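Local coordinates for alpha-11 giardin (Giardia intestinalis, PDB 2II2), which binds calcium as a member of the annexin family and is probably involved in parasite attachment to the intestinal mucosa and in remodelling of the cytoskeleton, at residues E66-L71 and L303-L308; A237-S242 and A257-L262; S78-V83 and H98-I103. All coordinates share one frame; numbering follows the deposited sequence. Where two conformers were deposited one is given.

Contact 1: E66-L71 and L303-L308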
loop_
_atom_site.group_PDB
_atom_site.type_symbol
_atom_site.label_atom_id
_atom_site.label_comp_id
_atom_site.label_asym_id
_atom_site.label_seq_id
_atom_site.Cartn_x
_atom_site.Cartn_y
_atom_site.Cartn_z
ATOM N N GLU A 66 14.287 -8.432 1.485
ATOM C CA GLU A 66 13.708 -9.171 2.606
ATOM C C GLU A 66 12.260 -8.720 2.856
ATOM O O GLU A 66 11.391 -9.550 3.090
ATOM C CB GLU A 66 14.505 -8.928 3.897
ATOM C CG GLU A 66 14.128 -9.889 5.039
ATOM C CD GLU A 66 14.405 -9.337 6.424
ATOM O OE1 GLU A 66 13.655 -8.413 6.861
ATOM O OE2 GLU A 66 15.363 -9.816 7.065
ATOM N N ASP A 67 12.013 -7.410 2.822
ATOM C CA ASP A 67 10.691 -6.864 3.106
ATOM C C ASP A 67 9.643 -7.427 2.156
ATOM O O ASP A 67 8.581 -7.823 2.582
ATOM C CB ASP A 67 10.651 -5.344 2.932
ATOM C CG ASP A 67 11.324 -4.578 4.037
ATOM O OD1 ASP A 67 11.640 -5.158 5.095
ATOM O OD2 ASP A 67 11.538 -3.361 3.823
ATOM N N VAL A 68 9.928 -7.400 0.850
ATOM C CA VAL A 68 8.921 -7.844 -0.112
ATOM C C VAL A 68 8.631 -9.331 0.062
ATOM O O VAL A 68 7.488 -9.788 -0.050
ATOM C CB VAL A 68 9.285 -7.461 -1.576
ATOM C CG1 VAL A 68 10.395 -8.329 -2.144
ATOM C CG2 VAL A 68 8.035 -7.566 -2.440
ATOM N N MET A 69 9.664 -10.103 0.371
ATOM C CA MET A 69 9.487 -11.534 0.597
ATOM C C MET A 69 8.728 -11.835 1.897
ATOM O O MET A 69 7.804 -12.689 1.931
ATOM C CB MET A 69 10.848 -12.237 0.599
ATOM C CG MET A 69 11.412 -12.521 -0.753
ATOM S SD MET A 69 10.373 -13.760 -1.569
ATOM C CE MET A 69 11.092 -13.821 -3.213
ATOM N N ALA A 70 9.112 -11.147 2.977
ATOM C CA ALA A 70 8.454 -11.372 4.257
ATOM C C ALA A 70 7.000 -10.940 4.259
ATOM O O ALA A 70 6.166 -11.607 4.864
ATOM C CB ALA A 70 9.210 -10.707 5.397
ATOM N N LEU A 71 6.714 -9.819 3.589
ATOM C CA LEU A 71 5.333 -9.388 3.463
ATOM C C LEU A 71 4.556 -10.285 2.504
ATOM O O LEU A 71 3.438 -10.721 2.820
ATOM C CB LEU A 71 5.264 -7.928 2.999
ATOM C CG LEU A 71 5.722 -6.853 3.986
ATOM C CD1 LEU A 71 5.695 -5.495 3.305
ATOM C CD2 LEU A 71 4.880 -6.829 5.284
ATOM N N LEU A 303 8.913 -8.067 -10.093
ATOM C CA LEU A 303 8.300 -8.587 -11.320
ATOM C C LEU A 303 7.545 -9.906 -11.087
ATOM O O LEU A 303 6.429 -10.129 -11.586
ATOM C CB LEU A 303 9.356 -8.755 -12.400
ATOM C CG LEU A 303 9.973 -7.473 -12.958
ATOM C CD1 LEU A 303 11.189 -7.859 -13.785
ATOM C CD2 LEU A 303 9.004 -6.619 -13.794
ATOM N N MET A 304 8.181 -10.797 -10.327
ATOM C CA MET A 304 7.548 -12.066 -10.005
ATOM C C MET A 304 6.243 -11.853 -9.259
ATOM O O MET A 304 5.231 -12.476 -9.625
ATOM C CB MET A 304 8.528 -12.975 -9.244
ATOM C CG MET A 304 7.976 -14.325 -8.818
ATOM S SD MET A 304 6.963 -14.301 -7.311
ATOM C CE MET A 304 8.174 -13.733 -6.098
ATOM N N PHE A 305 6.244 -11.032 -8.217
ATOM C CA PHE A 305 5.025 -10.882 -7.445
ATOM C C PHE A 305 3.888 -10.247 -8.257
ATOM O O PHE A 305 2.712 -10.557 -8.020
ATOM C CB PHE A 305 5.270 -10.095 -6.160
ATOM C CG PHE A 305 5.798 -10.908 -5.011
ATOM C CD1 PHE A 305 7.006 -10.569 -4.388
ATOM C CD2 PHE A 305 5.060 -11.965 -4.491
ATOM C CE1 PHE A 305 7.485 -11.316 -3.314
ATOM C CE2 PHE A 305 5.524 -12.736 -3.423
ATOM C CZ PHE A 305 6.753 -12.392 -2.816
ATOM N N TRP A 306 4.221 -9.396 -9.214
ATOM C CA TRP A 306 3.210 -8.747 -10.031
ATOM C C TRP A 306 2.875 -9.528 -11.283
ATOM O O TRP A 306 2.035 -9.091 -12.066
ATOM C CB TRP A 306 3.670 -7.337 -10.424
ATOM C CG TRP A 306 3.552 -6.360 -9.327
ATOM C CD1 TRP A 306 4.566 -5.775 -8.612
ATOM C CD2 TRP A 306 2.331 -5.829 -8.801
ATOM N NE1 TRP A 306 4.044 -4.925 -7.666
ATOM C CE2 TRP A 306 2.669 -4.967 -7.747
ATOM C CE3 TRP A 306 0.979 -6.020 -9.113
ATOM C CZ2 TRP A 306 1.702 -4.270 -7.013
ATOM C CZ3 TRP A 306 0.019 -5.337 -8.381
ATOM C CH2 TRP A 306 0.389 -4.490 -7.343
ATOM N N LYS A 307 3.510 -10.691 -11.478
ATOM C CA LYS A 307 3.233 -11.517 -12.687
ATOM C C LYS A 307 3.572 -10.750 -13.959
ATOM O O LYS A 307 2.862 -10.841 -14.971
ATOM C CB LYS A 307 1.810 -12.100 -12.703
ATOM C CG LYS A 307 1.585 -13.051 -11.559
ATOM C CD LYS A 307 0.274 -13.799 -11.711
ATOM C CE LYS A 307 0.136 -14.834 -10.613
ATOM N NZ LYS A 307 -1.201 -15.492 -10.690
ATOM N N LEU A 308 4.685 -10.032 -13.901
ATOM C CA LEU A 308 5.178 -9.250 -15.028
ATOM C C LEU A 308 6.553 -9.725 -15.491
ATOM O O LEU A 308 7.236 -8.995 -16.232
ATOM C CB LEU A 308 5.245 -7.778 -14.633
ATOM C CG LEU A 308 3.936 -7.072 -14.266
ATOM C CD1 LEU A 308 4.240 -5.658 -13.754
ATOM C CD2 LEU A 308 2.976 -7.043 -15.463
#
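Val-68, on helix 64-73, meets the Phe-305 ring with one methyl and its own carbonyl oxygen. Val-68 CG2 lies 3.7 Å from Phe-305 CD1. This methyl, anti to the backbone N, reaches the ring, and the two side chains pass alongside, running opposite ways. Val-68 O approaches the same ring obliquely, 3.6 Å from Phe-305 CE1. No hydrogen bond joins the two segments, so the contact is packing.

It belongs to the all-helical annexin fold and brings helix 298-306, near the C-terminus, against an early helix. Glu-66, earlier in the same helix, is a calcium ligand in another structure of this protein. No calcium is bound here.

Met-69 follows. Its chain bends at chi2 (-67°) and brings the sulfur to the far end of the ring, with Met-69 SD 4.1 Å from Phe-305 CZ. This is an oblique Met-aromatic contact: the SD-to-centroid line is 70° off the ring normal. Beyond the sulfur, Met-69 CE meets Met-304 CE at 4.1 Å, where the two chains cross at about a right angle. Met-304 CE also sits over the centre of the Phe-305 ring, 3.6 Å above its plane. Both methionines reach Val-26 and Thr-29 of helix 22-29.

Contact 2: A237-S242 and A257-L262. With SO4 (sulfate ion), chain C.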
loop_
_atom_site.group_PDB
_atom_site.type_symbol
_atom_site.label_atom_id
_atom_site.label_comp_id
_atom_site.label_asym_id
_atom_site.label_seq_id
_atom_site.Cartn_x
_atom_site.Cartn_y
_atom_site.Cartn_z
ATOM N N ALA A 237 -1.823 1.557 -8.193
ATOM C CA ALA A 237 -0.972 2.038 -9.286
ATOM C C ALA A 237 -0.373 3.404 -8.955
ATOM O O ALA A 237 0.819 3.627 -9.204
ATOM C CB ALA A 237 -1.763 2.131 -10.564
ATOM N N TYR A 238 -1.176 4.338 -8.440
ATOM C CA TYR A 238 -0.658 5.669 -8.074
ATOM C C TYR A 238 0.428 5.545 -7.004
ATOM O O TYR A 238 1.479 6.176 -7.111
ATOM C CB TYR A 238 -1.815 6.563 -7.589
ATOM C CG TYR A 238 -1.265 7.856 -7.048
ATOM C CD1 TYR A 238 -0.978 8.925 -7.883
ATOM C CD2 TYR A 238 -0.985 7.996 -5.691
ATOM C CE1 TYR A 238 -0.418 10.077 -7.370
ATOM C CE2 TYR A 238 -0.413 9.124 -5.169
ATOM C CZ TYR A 238 -0.132 10.175 -5.991
ATOM O OH TYR A 238 0.446 11.298 -5.443
ATOM N N ALA A 239 0.180 4.736 -5.980
ATOM C CA ALA A 239 1.142 4.569 -4.907
ATOM C C ALA A 239 2.452 4.003 -5.462
ATOM O O ALA A 239 3.552 4.432 -5.075
ATOM C CB ALA A 239 0.589 3.692 -3.827
ATOM N N PHE A 240 2.346 3.059 -6.383
ATOM C CA PHE A 240 3.523 2.456 -6.993
ATOM C C PHE A 240 4.302 3.490 -7.803
ATOM O O PHE A 240 5.535 3.574 -7.719
ATOM C CB PHE A 240 3.142 1.203 -7.827
ATOM C CG PHE A 240 4.329 0.334 -8.121
ATOM C CD1 PHE A 240 4.767 -0.593 -7.184
ATOM C CD2 PHE A 240 5.036 0.475 -9.301
ATOM C CE1 PHE A 240 5.890 -1.351 -7.399
ATOM C CE2 PHE A 240 6.154 -0.304 -9.547
ATOM C CZ PHE A 240 6.580 -1.236 -8.589
ATOM N N HIS A 241 3.561 4.298 -8.572
ATOM C CA HIS A 241 4.141 5.432 -9.308
ATOM C C HIS A 241 4.896 6.372 -8.351
ATOM O O HIS A 241 6.046 6.782 -8.592
ATOM C CB HIS A 241 3.039 6.214 -10.050
ATOM C CG HIS A 241 3.565 7.366 -10.858
ATOM N ND1 HIS A 241 4.465 7.199 -11.889
ATOM C CD2 HIS A 241 3.323 8.695 -10.789
ATOM C CE1 HIS A 241 4.754 8.372 -12.421
ATOM N NE2 HIS A 241 4.075 9.298 -11.767
ATOM N N SER A 242 4.236 6.687 -7.236
ATOM C CA SER A 242 4.828 7.580 -6.258
ATOM C C SER A 242 6.149 7.033 -5.711
ATOM O O SER A 242 7.054 7.811 -5.374
ATOM C CB SER A 242 3.832 7.831 -5.137
ATOM O OG SER A 242 4.345 8.777 -4.230
ATOM N N ALA A 257 8.504 -2.196 -2.167
ATOM C CA ALA A 257 8.455 -3.496 -1.510
ATOM C C ALA A 257 7.139 -3.666 -0.750
ATOM O O ALA A 257 6.494 -4.718 -0.831
ATOM C CB ALA A 257 9.647 -3.670 -0.585
ATOM N N ARG A 258 6.732 -2.637 -0.007
ATOM C CA ARG A 258 5.494 -2.731 0.758
ATOM C C ARG A 258 4.252 -2.836 -0.119
ATOM O O ARG A 258 3.387 -3.682 0.116
ATOM C CB ARG A 258 5.394 -1.536 1.686
ATOM C CG ARG A 258 4.107 -1.481 2.462
ATOM C CD ARG A 258 4.003 -0.266 3.376
ATOM N NE ARG A 258 4.014 1.004 2.659
ATOM C CZ ARG A 258 4.984 1.906 2.716
ATOM N NH1 ARG A 258 6.120 1.691 3.391
ATOM N NH2 ARG A 258 4.818 3.037 2.067
ATOM N N ILE A 259 4.166 -1.946 -1.108
ATOM C CA ILE A 259 3.035 -1.929 -2.024
ATOM C C ILE A 259 2.923 -3.277 -2.739
ATOM O O ILE A 259 1.822 -3.843 -2.863
ATOM C CB ILE A 259 3.180 -0.762 -3.003
ATOM C CG1 ILE A 259 3.104 0.564 -2.259
ATOM C CG2 ILE A 259 2.126 -0.856 -4.099
ATOM C CD1 ILE A 259 3.736 1.733 -3.003
ATOM N N THR A 260 4.050 -3.791 -3.226
ATOM C CA THR A 260 4.044 -5.092 -3.879
ATOM C C THR A 260 3.622 -6.205 -2.924
ATOM O O THR A 260 2.774 -7.021 -3.244
ATOM C CB THR A 260 5.466 -5.389 -4.421
ATOM O OG1 THR A 260 5.825 -4.393 -5.387
ATOM C CG2 THR A 260 5.547 -6.732 -5.061
ATOM N N GLY A 261 4.244 -6.251 -1.746
ATOM C CA GLY A 261 3.941 -7.307 -0.799
ATOM C C GLY A 261 2.479 -7.336 -0.391
ATOM O O GLY A 261 1.872 -8.411 -0.280
ATOM N N LEU A 262 1.927 -6.157 -0.131
ATOM C CA LEU A 262 0.532 -6.078 0.293
ATOM C C LEU A 262 -0.521 -6.328 -0.811
ATOM O O LEU A 262 -1.577 -6.919 -0.557
ATOM C CB LEU A 262 0.220 -4.730 0.942
ATOM C CG LEU A 262 0.942 -4.393 2.249
ATOM C CD1 LEU A 262 0.589 -2.974 2.706
ATOM C CD2 LEU A 262 0.495 -5.398 3.311
HETATM S S SO4 C . 1.803 12.598 -13.028
HETATM O O1 SO4 C . 2.273 13.943 -12.712
HETATM O O2 SO4 C . 2.597 12.067 -14.132
HETATM O O3 SO4 C . 1.953 11.737 -11.858
HETATM O O4 SO4 C . 0.396 12.641 -13.420
#
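Thr-260 OG1 lies 3.6 Å from Phe-240 CE1, at the edge of the ring and near its plane. The approach is not a hydrogen bond. The hydroxyl is gripped by two polar partners elsewhere: Ala-256 O, one turn earlier in its own helix, and the indole NE1 of Trp-306. Together they tie the buried oxygen down.

The contact pairs helix 232-244 with helix 249-263, two neighbours in sequence within the all-helical annexin fold. The short segments run roughly antiparallel, at 153°, with their axes 9.9 Å apart. No hydrogen bond crosses between them.

With CG anti to the backbone N (chi1 -163°), the Phe-240 ring turns an edge to Ile-259 and Thr-260. Ile-259 CG2 touches that edge, 4.1 Å from Phe-240 CD1, and the two side chains cross at a slant. Trp-306 meets the same phenyl ring edge-to-face. Helix 298-306 therefore closes on this pair through both Thr-260 and Phe-240.

Away from the interface, His-241 stacks on Trp-277. In one of its two deposited conformers it also approaches a sulfate ion, probably from the crystallisation liquor, through a weak and doubtful bond.

Ile-259 points toward the other helix and uses its second branch there. CG1 stands beside the backbone N and carries the terminal methyl onto the backbone of the partner helix. Ile-259 CD1 is 3.8 Å from Ala-239 CB and 3.4 Å from Ala-239 O.

Contact 3: S78-V83 and H98-I103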
loop_
_atom_site.group_PDB
_atom_site.type_symbol
_atom_site.label_atom_id
_atom_site.label_comp_id
_atom_site.label_asym_id
_atom_site.label_seq_id
_atom_site.Cartn_x
_atom_site.Cartn_y
_atom_site.Cartn_z
ATOM N N SER A 78 -2.177 -10.056 8.540
ATOM C CA SER A 78 -1.008 -10.054 9.405
ATOM C C SER A 78 0.051 -9.077 8.900
ATOM O O SER A 78 0.623 -8.306 9.672
ATOM C CB SER A 78 -0.418 -11.464 9.496
ATOM O OG SER A 78 0.824 -11.468 10.140
ATOM N N ALA A 79 0.260 -9.079 7.592
ATOM C CA ALA A 79 1.195 -8.150 6.969
ATOM C C ALA A 79 0.786 -6.704 7.263
ATOM O O ALA A 79 1.621 -5.867 7.618
ATOM C CB ALA A 79 1.263 -8.397 5.466
ATOM N N ARG A 80 -0.499 -6.400 7.106
ATOM C CA ARG A 80 -0.992 -5.049 7.389
ATOM C C ARG A 80 -0.758 -4.661 8.842
ATOM O O ARG A 80 -0.341 -3.520 9.115
ATOM C CB ARG A 80 -2.477 -4.951 7.066
ATOM C CG ARG A 80 -2.803 -4.997 5.570
ATOM C CD ARG A 80 -4.272 -4.745 5.368
ATOM N NE ARG A 80 -4.701 -5.201 4.045
ATOM C CZ ARG A 80 -5.198 -4.425 3.081
ATOM N NH1 ARG A 80 -5.359 -3.111 3.238
ATOM N NH2 ARG A 80 -5.542 -4.985 1.937
ATOM N N VAL A 81 -1.041 -5.572 9.779
ATOM C CA VAL A 81 -0.784 -5.271 11.189
ATOM C C VAL A 81 0.700 -4.938 11.398
ATOM O O VAL A 81 1.046 -3.940 12.058
ATOM C CB VAL A 81 -1.208 -6.455 12.083
ATOM C CG1 VAL A 81 -0.691 -6.277 13.519
ATOM C CG2 VAL A 81 -2.721 -6.625 12.075
ATOM N N ASN A 82 1.575 -5.752 10.820
ATOM C CA ASN A 82 3.016 -5.512 10.973
ATOM C C ASN A 82 3.439 -4.161 10.403
ATOM O O ASN A 82 4.230 -3.441 11.006
ATOM C CB ASN A 82 3.835 -6.676 10.405
ATOM C CG ASN A 82 3.561 -7.964 11.152
ATOM O OD1 ASN A 82 3.071 -7.942 12.281
ATOM N ND2 ASN A 82 3.836 -9.077 10.517
ATOM N N VAL A 83 2.891 -3.799 9.258
ATOM C CA VAL A 83 3.206 -2.524 8.623
ATOM C C VAL A 83 2.766 -1.362 9.525
ATOM O O VAL A 83 3.513 -0.397 9.693
ATOM C CB VAL A 83 2.526 -2.431 7.233
ATOM C CG1 VAL A 83 2.577 -0.993 6.701
ATOM C CG2 VAL A 83 3.192 -3.396 6.245
ATOM N N HIS A 98 -1.198 5.029 5.457
ATOM C CA HIS A 98 -2.139 5.298 4.393
ATOM C C HIS A 98 -2.317 4.105 3.476
ATOM O O HIS A 98 -3.437 3.743 3.100
ATOM C CB HIS A 98 -1.686 6.504 3.570
ATOM C CG HIS A 98 -1.855 7.803 4.274
ATOM N ND1 HIS A 98 -1.250 8.952 3.823
ATOM C CD2 HIS A 98 -2.533 8.140 5.396
ATOM C CE1 HIS A 98 -1.550 9.943 4.643
ATOM N NE2 HIS A 98 -2.351 9.482 5.591
ATOM N N ASP A 99 -1.206 3.487 3.083
ATOM C CA ASP A 99 -1.302 2.312 2.200
ATOM C C ASP A 99 -2.252 1.269 2.814
ATOM O O ASP A 99 -3.108 0.659 2.144
ATOM C CB ASP A 99 0.075 1.664 1.974
ATOM C CG ASP A 99 1.007 2.507 1.127
ATOM O OD1 ASP A 99 0.552 3.492 0.528
ATOM O OD2 ASP A 99 2.222 2.203 1.044
ATOM N N VAL A 100 -2.088 1.040 4.107
ATOM C CA VAL A 100 -2.872 0.053 4.806
ATOM C C VAL A 100 -4.338 0.416 4.970
ATOM O O VAL A 100 -5.182 -0.441 4.739
ATOM C CB VAL A 100 -2.257 -0.290 6.174
ATOM C CG1 VAL A 100 -3.213 -1.124 7.025
ATOM C CG2 VAL A 100 -0.940 -1.018 5.964
ATOM N N VAL A 101 -4.631 1.640 5.423
ATOM C CA VAL A 101 -6.003 1.976 5.773
ATOM C C VAL A 101 -6.795 2.595 4.641
ATOM O O VAL A 101 -8.032 2.539 4.678
ATOM C CB VAL A 101 -6.120 2.861 7.063
ATOM C CG1 VAL A 101 -5.372 2.176 8.240
ATOM C CG2 VAL A 101 -5.641 4.291 6.860
ATOM N N LEU A 102 -6.123 3.192 3.658
ATOM C CA LEU A 102 -6.835 3.792 2.537
ATOM C C LEU A 102 -7.165 2.772 1.452
ATOM O O LEU A 102 -8.172 2.901 0.769
ATOM C CB LEU A 102 -6.050 4.973 1.952
ATOM C CG LEU A 102 -5.757 6.144 2.914
ATOM C CD1 LEU A 102 -5.078 7.233 2.171
ATOM C CD2 LEU A 102 -7.022 6.686 3.582
ATOM N N ILE A 103 -6.329 1.768 1.286
ATOM C CA ILE A 103 -6.548 0.772 0.251
ATOM C C ILE A 103 -7.150 -0.465 0.902
ATOM O O ILE A 103 -6.483 -1.491 1.109
ATOM C CB ILE A 103 -5.257 0.475 -0.545
ATOM C CG1 ILE A 103 -4.627 1.805 -1.017
ATOM C CG2 ILE A 103 -5.578 -0.396 -1.741
ATOM C CD1 ILE A 103 -3.350 1.609 -1.788
HETATM O O HOH W 1 -6.929 -3.847 -0.276
#
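Helices 76-89 and 94-102 form a helix-loop-helix pair of the annexin fold, and this contact holds them together where the second helix ends. Arg-80 of the first helix reaches two backbone carbonyls, Val-100 O in the last turn of helix 94-102 and Ile-103 O just beyond it. Arg-80 NH1 donates to Ile-103 O at 2.9 Å in a nearly straight bond (178°). The oxygen lies in the guanidinium plane, while the donor is tilted out of the carbonyl plane. The same nitrogen makes a weak, bent bond (130°) to Val-100 O at 3.1 Å.

A water closes a second path to Ile-103. It accepts from Arg-80 NH2 at 2.8 Å and donates to Ile-103 O at 2.8 Å. The carbonyl oxygen is thus held both directly and through the water. Arg-80 NE bonds to Asn-76 OD1, which helps to fix the rotation of the guanidinium. A longer, weak ion pair runs from NH2 to Glu-108.

The Arg-80 chain is extended from CG to NE (chi2 -174°), and this carries the charge past Val-100. Along the way Arg-80 CB packs 3.9 Å from Val-100 CG1. The other valine methyl is used as well: Val-100 CG2 touches Val-83 CG1 at 3.6 Å. Val-100 is thus wedged between Arg-80 and Val-83, one turn apart on helix 76-89.

The positive charge lies where the helix dipole would be negative, which probably adds to the hold. Arginine-to-carbonyl bonds at the C-terminal end of a helix, beside valine packing, here join two successive helices of the all-helical annexin fold.

Contact 1 spans most of the chain, and the other two are nested inside the loop it closes. Contact 3 closes before contact 2 opens. Their centres lie about 11 Å (1 and 2), 12 Å (2 and 3) and 16 Å (1 and 3) apart. Helix 249-263, part of contact 2, touches both other contacts: Val-68 packs on Ala-257 and Thr-260, Phe-305 packs on Thr-260, and Leu-262 packs on Ala-79. A salt bridge of 2.7 Å from Arg-258 NE to Asp-99 OD2 ties contact 2 to contact 3. Contacts 1 and 3 meet where Leu-71 touches Ala-79 and Val-83. Early and late helices of the annexin chain are thereby joined in one continuous buried core.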